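Local structure of probable TonB-dependent siderophore receptor PirA (Acinetobacter baumannii, 5FR8) at residues 456-461 against 520-525. The protein is an outer-membrane receptor that probably binds iron-chelating siderophores, possibly ferric enterobactin, in the first step of iron uptake. Residues are numbered along the deposited sequence; the frame is centred on the assembly and turned at random.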
loop_
_atom_site.group_PDB
_atom_site.type_symbol
_atom_site.label_atom_id
_atom_site.label_comp_id
_atom_site.label_asym_id
_atom_site.label_seq_id
_atom_site.Cartn_x
_atom_site.Cartn_y
_atom_site.Cartn_z
ATOM N N ASN A 456 24.548 22.170 16.326
ATOM C CA ASN A 456 25.125 22.157 17.671
ATOM C C ASN A 456 24.458 21.090 18.538
ATOM O O ASN A 456 23.591 20.338 18.073
ATOM C CB ASN A 456 24.971 23.519 18.335
ATOM C CG ASN A 456 23.525 23.919 18.503
ATOM O OD1 ASN A 456 22.615 23.103 18.324
ATOM N ND2 ASN A 456 23.299 25.179 18.836
ATOM N N ASP A 457 24.850 21.040 19.804
ATOM C CA ASP A 457 24.361 20.016 20.718
ATOM C C ASP A 457 22.831 19.811 20.689
ATOM O O ASP A 457 22.332 18.768 21.117
ATOM C CB ASP A 457 24.842 20.340 22.134
ATOM C CG ASP A 457 26.371 20.386 22.238
ATOM O OD1 ASP A 457 27.017 19.389 21.850
ATOM O OD2 ASP A 457 26.925 21.413 22.699
ATOM N N TYR A 458 22.091 20.784 20.167
ATOM C CA TYR A 458 20.632 20.728 20.210
ATOM C C TYR A 458 19.935 20.668 18.838
ATOM O O TYR A 458 18.866 20.074 18.711
ATOM C CB TYR A 458 20.110 21.940 20.962
ATOM C CG TYR A 458 20.513 21.990 22.409
ATOM C CD1 TYR A 458 20.062 21.030 23.299
ATOM C CD2 TYR A 458 21.319 23.004 22.890
ATOM C CE1 TYR A 458 20.418 21.071 24.630
ATOM C CE2 TYR A 458 21.682 23.050 24.223
ATOM C CZ TYR A 458 21.225 22.080 25.082
ATOM O OH TYR A 458 21.566 22.098 26.403
ATOM N N PHE A 459 20.511 21.307 17.822
ATOM C CA PHE A 459 19.892 21.325 16.501
ATOM C C PHE A 459 20.698 20.480 15.531
ATOM O O PHE A 459 21.825 20.072 15.805
ATOM C CB PHE A 459 19.768 22.753 15.925
ATOM C CG PHE A 459 18.950 23.703 16.773
ATOM C CD1 PHE A 459 17.615 23.463 17.030
ATOM C CD2 PHE A 459 19.525 24.850 17.290
ATOM C CE1 PHE A 459 16.875 24.333 17.804
ATOM C CE2 PHE A 459 18.787 25.736 18.057
ATOM C CZ PHE A 459 17.458 25.471 18.319
ATOM N N THR A 460 20.093 20.220 14.385
ATOM C CA THR A 460 20.779 19.549 13.307
ATOM C C THR A 460 19.915 19.705 12.056
ATOM O O THR A 460 18.707 19.769 12.138
ATOM C CB THR A 460 21.130 18.078 13.688
ATOM O OG1 THR A 460 21.360 17.300 12.506
ATOM C CG2 THR A 460 20.028 17.433 14.536
ATOM N N LEU A 461 20.567 19.793 10.910
ATOM C CA LEU A 461 19.937 20.107 9.643
ATOM C C LEU A 461 19.977 18.853 8.803
ATOM O O LEU A 461 20.928 18.075 8.899
ATOM C CB LEU A 461 20.761 21.186 8.973
ATOM C CG LEU A 461 20.329 21.922 7.708
ATOM C CD1 LEU A 461 18.978 22.620 7.844
ATOM C CD2 LEU A 461 21.418 22.950 7.397
ATOM N N PHE A 520 15.210 19.369 16.158
ATOM C CA PHE A 520 15.573 19.982 17.452
ATOM C C PHE A 520 15.404 18.997 18.587
ATOM O O PHE A 520 14.426 18.250 18.626
ATOM C CB PHE A 520 14.693 21.194 17.727
ATOM C CG PHE A 520 14.726 21.677 19.160
ATOM C CD1 PHE A 520 15.925 22.039 19.765
ATOM C CD2 PHE A 520 13.549 21.814 19.897
ATOM C CE1 PHE A 520 15.951 22.505 21.076
ATOM C CE2 PHE A 520 13.574 22.286 21.206
ATOM C CZ PHE A 520 14.776 22.627 21.797
ATOM N N GLN A 521 16.354 18.989 19.512
ATOM C CA GLN A 521 16.280 18.082 20.656
ATOM C C GLN A 521 17.117 18.579 21.834
ATOM O O GLN A 521 18.347 18.576 21.810
ATOM C CB GLN A 521 16.579 16.613 20.268
ATOM C CG GLN A 521 17.927 16.050 20.679
ATOM C CD GLN A 521 18.190 14.700 20.035
ATOM O OE1 GLN A 521 17.285 14.088 19.469
ATOM N NE2 GLN A 521 19.434 14.242 20.098
ATOM N N LYS A 522 16.394 19.085 22.828
ATOM C CA LYS A 522 16.875 19.268 24.181
ATOM C C LYS A 522 16.453 17.932 24.772
ATOM O O LYS A 522 15.821 17.131 24.076
ATOM C CB LYS A 522 16.107 20.417 24.836
ATOM C CG LYS A 522 16.814 21.108 25.989
ATOM C CD LYS A 522 15.992 22.272 26.540
ATOM C CE LYS A 522 16.793 23.100 27.529
ATOM N NZ LYS A 522 17.466 24.266 26.890
ATOM N N ASP A 523 16.776 17.649 26.026
ATOM C CA ASP A 523 16.101 16.522 26.660
ATOM C C ASP A 523 14.684 17.014 26.947
ATOM O O ASP A 523 14.437 18.226 26.933
ATOM C CB ASP A 523 16.837 16.010 27.908
ATOM C CG ASP A 523 16.965 17.047 28.995
ATOM O OD1 ASP A 523 16.744 18.251 28.713
ATOM O OD2 ASP A 523 17.293 16.646 30.136
ATOM N N ILE A 524 13.752 16.089 27.152
ATOM C CA ILE A 524 12.349 16.430 27.436
ATOM C C ILE A 524 11.606 16.985 26.224
ATOM O O ILE A 524 10.387 16.862 26.144
ATOM C CB ILE A 524 12.219 17.385 28.658
ATOM C CG1 ILE A 524 10.764 17.707 29.021
ATOM C CG2 ILE A 524 12.998 18.676 28.461
ATOM C CD1 ILE A 524 10.654 18.435 30.357
ATOM N N VAL A 525 12.322 17.571 25.267
ATOM C CA VAL A 525 11.674 18.127 24.081
ATOM C C VAL A 525 12.421 17.840 22.810
ATOM O O VAL A 525 13.642 17.932 22.752
ATOM C CB VAL A 525 11.591 19.660 24.145
ATOM C CG1 VAL A 525 11.009 20.212 22.850
ATOM C CG2 VAL A 525 10.784 20.102 25.353
#
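Tyr458 and Gln521 are joined by one backbone hydrogen bond, Gln521 N to Tyr458 O at 2.9 Å. That same oxygen also faces Phe520 CA, and Tyr458 CA faces Gln521 O, two CA-H...O contacts beside the bond. Phe459 and Phe520 form an antiparallel non-hydrogen-bonded pair, CA to CA 4.6 Å.

Both phenylalanine side chains lie on one face of the barrel wall. Their rings meet obliquely, centroids 5.2 Å apart and planes at 39°, with CD1 and CE1 of Phe459 lying beside CB and CG of Phe520. With CG anti to its carbonyl carbon (chi1 -64°), the Tyr458 ring starts out beside the backbone N; its CD1 sits 3.3 Å from Gln521 O, which approaches the ring edge in plane, while CE1 rests 3.9 Å from Lys522 CG. Lys522 NZ offers that ring at most a weak, long cation-pi attraction.

Within 456-461, Asn456 OD1 accepts from Phe459 N at 2.8 Å in an Asx motif, tying the turn to the start of its strand.

Here the turns of two neighbouring antiparallel hairpins, 442-454/459-470 and 509-521/525-541, meet on the surface at one end of the TonB-dependent receptor barrel, probably the periplasmic one, with strands 459-470 and 509-521 paired between them.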